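Local coordinates for ChrR-like cupin domain-containing protein (Ralstonia eutropha, PDB 3CJX) that is of unknown function but adopts the cupin fold of the ChrR-like family, a beta barrel whose interior in many relatives holds a metal ion, at residues W74-Y79 against L90-G95; V121-T124 against T128-G131. One frame throughout, in Å; residues are numbered along the deposited sequence.

Contact 1: W74-Y79 against L90-G95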
loop_
_atom_site.group_PDB
_atom_site.type_symbol
_atom_site.label_atom_id
_atom_site.label_comp_id
_atom_site.label_asym_id
_atom_site.label_seq_id
_atom_site.Cartn_x
_atom_site.Cartn_y
_atom_site.Cartn_z
ATOM N N TRP A 74 -13.994 -2.590 4.145
ATOM C CA TRP A 74 -13.480 -1.260 4.425
ATOM C C TRP A 74 -14.299 -0.221 3.685
ATOM O O TRP A 74 -14.990 -0.536 2.712
ATOM C CB TRP A 74 -12.014 -1.134 4.068
ATOM C CG TRP A 74 -11.692 -1.134 2.598
ATOM C CD1 TRP A 74 -11.323 -2.207 1.841
ATOM C CD2 TRP A 74 -11.648 0.004 1.727
ATOM N NE1 TRP A 74 -11.081 -1.811 0.556
ATOM C CE2 TRP A 74 -11.272 -0.462 0.458
ATOM C CE3 TRP A 74 -11.898 1.368 1.899
ATOM C CZ2 TRP A 74 -11.123 0.386 -0.635
ATOM C CZ3 TRP A 74 -11.758 2.217 0.807
ATOM C CH2 TRP A 74 -11.381 1.721 -0.444
ATOM N N TYR A 75 -14.242 1.013 4.167
ATOM C CA TYR A 75 -14.991 2.103 3.557
ATOM C C TYR A 75 -14.325 3.446 3.808
ATOM O O TYR A 75 -13.524 3.603 4.732
ATOM C CB TYR A 75 -16.404 2.146 4.129
ATOM C CG TYR A 75 -16.447 2.526 5.590
ATOM C CD1 TYR A 75 -16.248 1.564 6.582
ATOM C CD2 TYR A 75 -16.666 3.847 5.986
ATOM C CE1 TYR A 75 -16.261 1.902 7.919
ATOM C CE2 TYR A 75 -16.664 4.195 7.320
ATOM C CZ TYR A 75 -16.468 3.210 8.284
ATOM O OH TYR A 75 -16.477 3.519 9.626
ATOM N N TYR A 76 -14.666 4.405 2.967
ATOM C CA TYR A 76 -14.138 5.742 3.098
ATOM C C TYR A 76 -15.160 6.500 3.931
ATOM O O TYR A 76 -16.359 6.419 3.683
ATOM C CB TYR A 76 -13.899 6.425 1.741
ATOM C CG TYR A 76 -12.682 5.965 0.939
ATOM C CD1 TYR A 76 -11.432 5.816 1.539
ATOM C CD2 TYR A 76 -12.749 5.823 -0.448
ATOM C CE1 TYR A 76 -10.307 5.445 0.798
ATOM C CE2 TYR A 76 -11.623 5.478 -1.199
ATOM C CZ TYR A 76 -10.411 5.285 -0.568
ATOM O OH TYR A 76 -9.316 4.897 -1.306
ATOM N N THR A 77 -14.678 7.220 4.937
ATOM C CA THR A 77 -15.525 8.010 5.836
ATOM C C THR A 77 -16.658 8.765 5.147
ATOM O O THR A 77 -17.769 8.824 5.638
ATOM C CB THR A 77 -14.665 9.089 6.527
ATOM O OG1 THR A 77 -13.552 8.469 7.178
ATOM C CG2 THR A 77 -15.485 9.888 7.516
ATOM N N GLU A 78 -16.339 9.352 4.007
ATOM C CA GLU A 78 -17.244 10.183 3.236
ATOM C C GLU A 78 -18.343 9.375 2.525
ATOM O O GLU A 78 -19.424 9.887 2.289
ATOM C CB GLU A 78 -16.419 10.968 2.188
ATOM C CG GLU A 78 -15.188 11.808 2.721
ATOM C CD GLU A 78 -13.859 11.015 3.049
ATOM O OE1 GLU A 78 -13.749 9.784 2.807
ATOM O OE2 GLU A 78 -12.913 11.664 3.566
ATOM N N TYR A 79 -18.075 8.104 2.210
ATOM C CA TYR A 79 -19.013 7.256 1.468
ATOM C C TYR A 79 -19.377 5.973 2.226
ATOM O O TYR A 79 -19.179 4.865 1.726
ATOM C CB TYR A 79 -18.377 6.884 0.139
ATOM C CG TYR A 79 -18.026 8.057 -0.743
ATOM C CD1 TYR A 79 -18.928 8.537 -1.693
ATOM C CD2 TYR A 79 -16.791 8.682 -0.648
ATOM C CE1 TYR A 79 -18.604 9.607 -2.524
ATOM C CE2 TYR A 79 -16.464 9.751 -1.472
ATOM C CZ TYR A 79 -17.376 10.203 -2.413
ATOM O OH TYR A 79 -17.067 11.259 -3.253
ATOM N N LEU A 90 -12.018 -0.657 -6.929
ATOM C CA LEU A 90 -12.164 0.784 -6.826
ATOM C C LEU A 90 -11.085 1.489 -7.629
ATOM O O LEU A 90 -9.917 1.166 -7.507
ATOM C CB LEU A 90 -11.990 1.223 -5.371
ATOM C CG LEU A 90 -11.922 2.731 -5.149
ATOM C CD1 LEU A 90 -13.312 3.308 -5.358
ATOM C CD2 LEU A 90 -11.393 3.035 -3.767
ATOM N N TYR A 91 -11.493 2.457 -8.430
ATOM C CA TYR A 91 -10.569 3.341 -9.129
ATOM C C TYR A 91 -10.709 4.676 -8.430
ATOM O O TYR A 91 -11.821 5.179 -8.274
ATOM C CB TYR A 91 -10.928 3.512 -10.589
ATOM C CG TYR A 91 -10.239 4.690 -11.242
ATOM C CD1 TYR A 91 -8.984 4.558 -11.820
ATOM C CD2 TYR A 91 -10.854 5.931 -11.295
ATOM C CE1 TYR A 91 -8.355 5.642 -12.429
ATOM C CE2 TYR A 91 -10.237 7.018 -11.889
ATOM C CZ TYR A 91 -8.985 6.876 -12.461
ATOM O OH TYR A 91 -8.393 7.987 -13.062
ATOM N N GLU A 92 -9.593 5.245 -7.993
ATOM C CA GLU A 92 -9.608 6.546 -7.336
ATOM C C GLU A 92 -8.691 7.455 -8.182
ATOM O O GLU A 92 -7.532 7.114 -8.414
ATOM C CB GLU A 92 -9.040 6.385 -5.937
ATOM C CG GLU A 92 -9.799 7.098 -4.841
ATOM C CD GLU A 92 -9.016 7.070 -3.513
ATOM O OE1 GLU A 92 -8.154 6.157 -3.358
ATOM O OE2 GLU A 92 -9.247 7.953 -2.636
ATOM N N PRO A 93 -9.206 8.577 -8.687
ATOM C CA PRO A 93 -8.291 9.375 -9.500
ATOM C C PRO A 93 -7.351 10.237 -8.677
ATOM O O PRO A 93 -7.501 10.356 -7.461
ATOM C CB PRO A 93 -9.241 10.270 -10.303
ATOM C CG PRO A 93 -10.409 10.449 -9.418
ATOM C CD PRO A 93 -10.548 9.179 -8.618
ATOM N N GLY A 94 -6.374 10.822 -9.355
ATOM C CA GLY A 94 -5.480 11.777 -8.733
ATOM C C GLY A 94 -6.333 12.993 -8.394
ATOM O O GLY A 94 -7.327 13.277 -9.075
ATOM N N GLY A 95 -5.963 13.672 -7.311
ATOM C CA GLY A 95 -6.644 14.859 -6.839
ATOM C C GLY A 95 -7.699 14.554 -5.798
ATOM O O GLY A 95 -8.276 15.476 -5.221
#

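Contact 2: V121-T124 against T128-G131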
loop_
_atom_site.group_PDB
_atom_site.type_symbol
_atom_site.label_atom_id
_atom_site.label_comp_id
_atom_site.label_asym_id
_atom_site.label_seq_id
_atom_site.Cartn_x
_atom_site.Cartn_y
_atom_site.Cartn_z
ATOM N N VAL A 121 -0.076 12.520 0.232
ATOM C CA VAL A 121 0.163 13.671 1.097
ATOM C C VAL A 121 -0.875 13.473 2.183
ATOM O O VAL A 121 -2.065 13.364 1.895
ATOM C CB VAL A 121 0.014 15.038 0.381
ATOM C CG1 VAL A 121 0.433 16.168 1.316
ATOM C CG2 VAL A 121 0.845 15.053 -0.868
ATOM N N ASN A 122 -0.405 13.426 3.426
ATOM C CA ASN A 122 -1.246 13.108 4.585
ATOM C C ASN A 122 -1.712 14.316 5.370
ATOM O O ASN A 122 -0.906 15.181 5.725
ATOM C CB ASN A 122 -0.474 12.153 5.502
ATOM C CG ASN A 122 -0.057 10.862 4.778
ATOM O OD1 ASN A 122 -0.848 10.262 4.051
ATOM N ND2 ASN A 122 1.190 10.450 4.962
ATOM N N PHE A 123 -3.018 14.369 5.634
ATOM C CA PHE A 123 -3.618 15.449 6.399
ATOM C C PHE A 123 -4.543 14.893 7.479
ATOM O O PHE A 123 -4.917 13.731 7.438
ATOM C CB PHE A 123 -4.449 16.363 5.503
ATOM C CG PHE A 123 -3.679 17.057 4.415
ATOM C CD1 PHE A 123 -3.136 18.296 4.619
ATOM C CD2 PHE A 123 -3.573 16.496 3.167
ATOM C CE1 PHE A 123 -2.459 18.952 3.609
ATOM C CE2 PHE A 123 -2.903 17.140 2.158
ATOM C CZ PHE A 123 -2.343 18.378 2.381
ATOM N N THR A 124 -4.870 15.741 8.453
ATOM C CA THR A 124 -5.866 15.455 9.491
ATOM C C THR A 124 -7.204 15.866 8.886
ATOM O O THR A 124 -7.228 16.545 7.856
ATOM C CB THR A 124 -5.638 16.306 10.751
ATOM O OG1 THR A 124 -5.505 17.679 10.374
ATOM C CG2 THR A 124 -4.370 15.897 11.458
ATOM N N THR A 128 -4.717 19.871 8.485
ATOM C CA THR A 128 -3.330 20.047 8.900
ATOM C C THR A 128 -2.440 18.977 8.275
ATOM O O THR A 128 -2.683 17.775 8.410
ATOM C CB THR A 128 -3.179 19.994 10.446
ATOM O OG1 THR A 128 -3.937 21.060 11.034
ATOM C CG2 THR A 128 -1.703 20.116 10.866
ATOM N N TYR A 129 -1.401 19.432 7.599
ATOM C CA TYR A 129 -0.448 18.549 6.953
ATOM C C TYR A 129 0.319 17.718 7.983
ATOM O O TYR A 129 0.868 18.272 8.923
ATOM C CB TYR A 129 0.502 19.401 6.109
ATOM C CG TYR A 129 1.708 18.685 5.613
ATOM C CD1 TYR A 129 1.681 17.960 4.421
ATOM C CD2 TYR A 129 2.902 18.752 6.322
ATOM C CE1 TYR A 129 2.822 17.306 3.964
ATOM C CE2 TYR A 129 4.026 18.116 5.882
ATOM C CZ TYR A 129 3.990 17.397 4.711
ATOM O OH TYR A 129 5.130 16.766 4.316
ATOM N N LEU A 130 0.334 16.397 7.796
ATOM C CA LEU A 130 1.028 15.457 8.684
ATOM C C LEU A 130 2.374 14.956 8.107
ATOM O O LEU A 130 3.356 14.809 8.845
ATOM C CB LEU A 130 0.148 14.232 8.962
ATOM C CG LEU A 130 -1.088 14.351 9.850
ATOM C CD1 LEU A 130 -1.849 13.024 9.822
ATOM C CD2 LEU A 130 -0.739 14.733 11.284
ATOM N N GLY A 131 2.393 14.670 6.803
ATOM C CA GLY A 131 3.589 14.187 6.105
ATOM C C GLY A 131 3.308 13.659 4.698
ATOM O O GLY A 131 2.169 13.641 4.228
#

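Contact 1: W74-Y79 against L90-G95
W74 begins this contact by reaching L90 across the inside of the cupin barrel, between the six-stranded antiparallel sheet that contains strand 73-76 and the mixed sheet whose outermost strand is 88-92. The strands are not paired: the axes of segments 74-76 and 90-92 come no nearer than 11.9 Å, and side chains bridge the gap. The indole of W74 stands with chi2 at -95°, which carries its six-membered ring forward along the strand toward Y76. Its outer edge then meets L90, with W74 CH2 3.6 Å from L90 CD2 and the methyl close to the indole plane. F100 stacks on the indole, and T69 OG1 takes up NE1. Y76 is the next residue to cross. W74 CZ3 sits over the centre of the Y76 ring, bringing an edge of the indole against one tyrosine face. Y76 CE2 in turn lies 3.6 Å from L90 CD2, so this one methyl touches both aromatic residues. L90 has CG anti to its backbone N (chi1 172°), which helps extend CD2 between them. Past Y76 the chain leaves the sheet in a type I turn, closed by the bond from Y79 N to Y76 O at 2.8 Å. H98 stacks on the Y76 ring and also hydrogen-bonds E92 OE2, the stronger polar partner of that carboxylate. The remaining oxygen, E92 OE1, accepts a weak hydrogen bond of 2.7 Å from Y76 OH, with the carboxylate turned 40° from the tyrosine ring plane.

Contact 2: V121-T124 against T128-G131
N122 and G131 face each other as an antiparallel hydrogen-bonded pair: N122 N donates to G131 O over 2.7 Å. The other backbone polar atom of the asparagine is used as well, because L130 N gives its hydrogen to N122 O, also at 2.7 Å and with an N-H...O angle of 172°. The side-chain amide of N122 bonds on two sides: OD1 to H59 ND1 on the neighbouring strand 58-61, and ND2, weakly, to S133 OG further along the partner strand. One residue further along, the register slips. L130 and G131 both lie opposite N122, a classic beta bulge in the hairpin of strands 120-123 and 129-133, and the two strand segments run at 133° to each other. F123 then pairs with Y129 without hydrogen bonds between their backbones; F123 instead makes its backbone bonds to L58 on the neighbouring strand. Toward the loop, T128 O accepts from T124 N at 3.0 Å and also receives a CA-H...O contact from F123. A bond from T128 N to T124 OG1 is doubtful, since the place of that hydroxyl is less sure. T128 OG1 has a weak bond to D126 OD1. On the face shared by F123 and Y129, F123 CE1 lies 3.9 Å from Y129 CB. V121 holds CG1 anti to the backbone N (chi1 -174°), which brings that methyl to the edge of the Y129 ring, in plane and 3.7 Å from Y129 CE1. T124 CG2 touches L130 CD2 at 3.8 Å.

In the fold
Contacts 1 and 2 follow each other along the chain, their centres 17 Å apart and their nearest atoms about 9 Å apart. They share the antiparallel sheet, where strands 97-101 and 58-61 lie between strand 73-76 and strand 120-123. H59 and H61 probably correspond to the His-X-His of the first cupin motif and H98 to the histidine of the second, which in metal-binding relatives line the metal site. Contact 1 may thus be second shell, its Y76 and E92 both engaging H98; contact 2 is tied to the motif by the N122 to H59 bond. A glycerol, probably from the crystallisation liquor, lies about 3 Å from the Y76 side chain; such molecules often mark pockets.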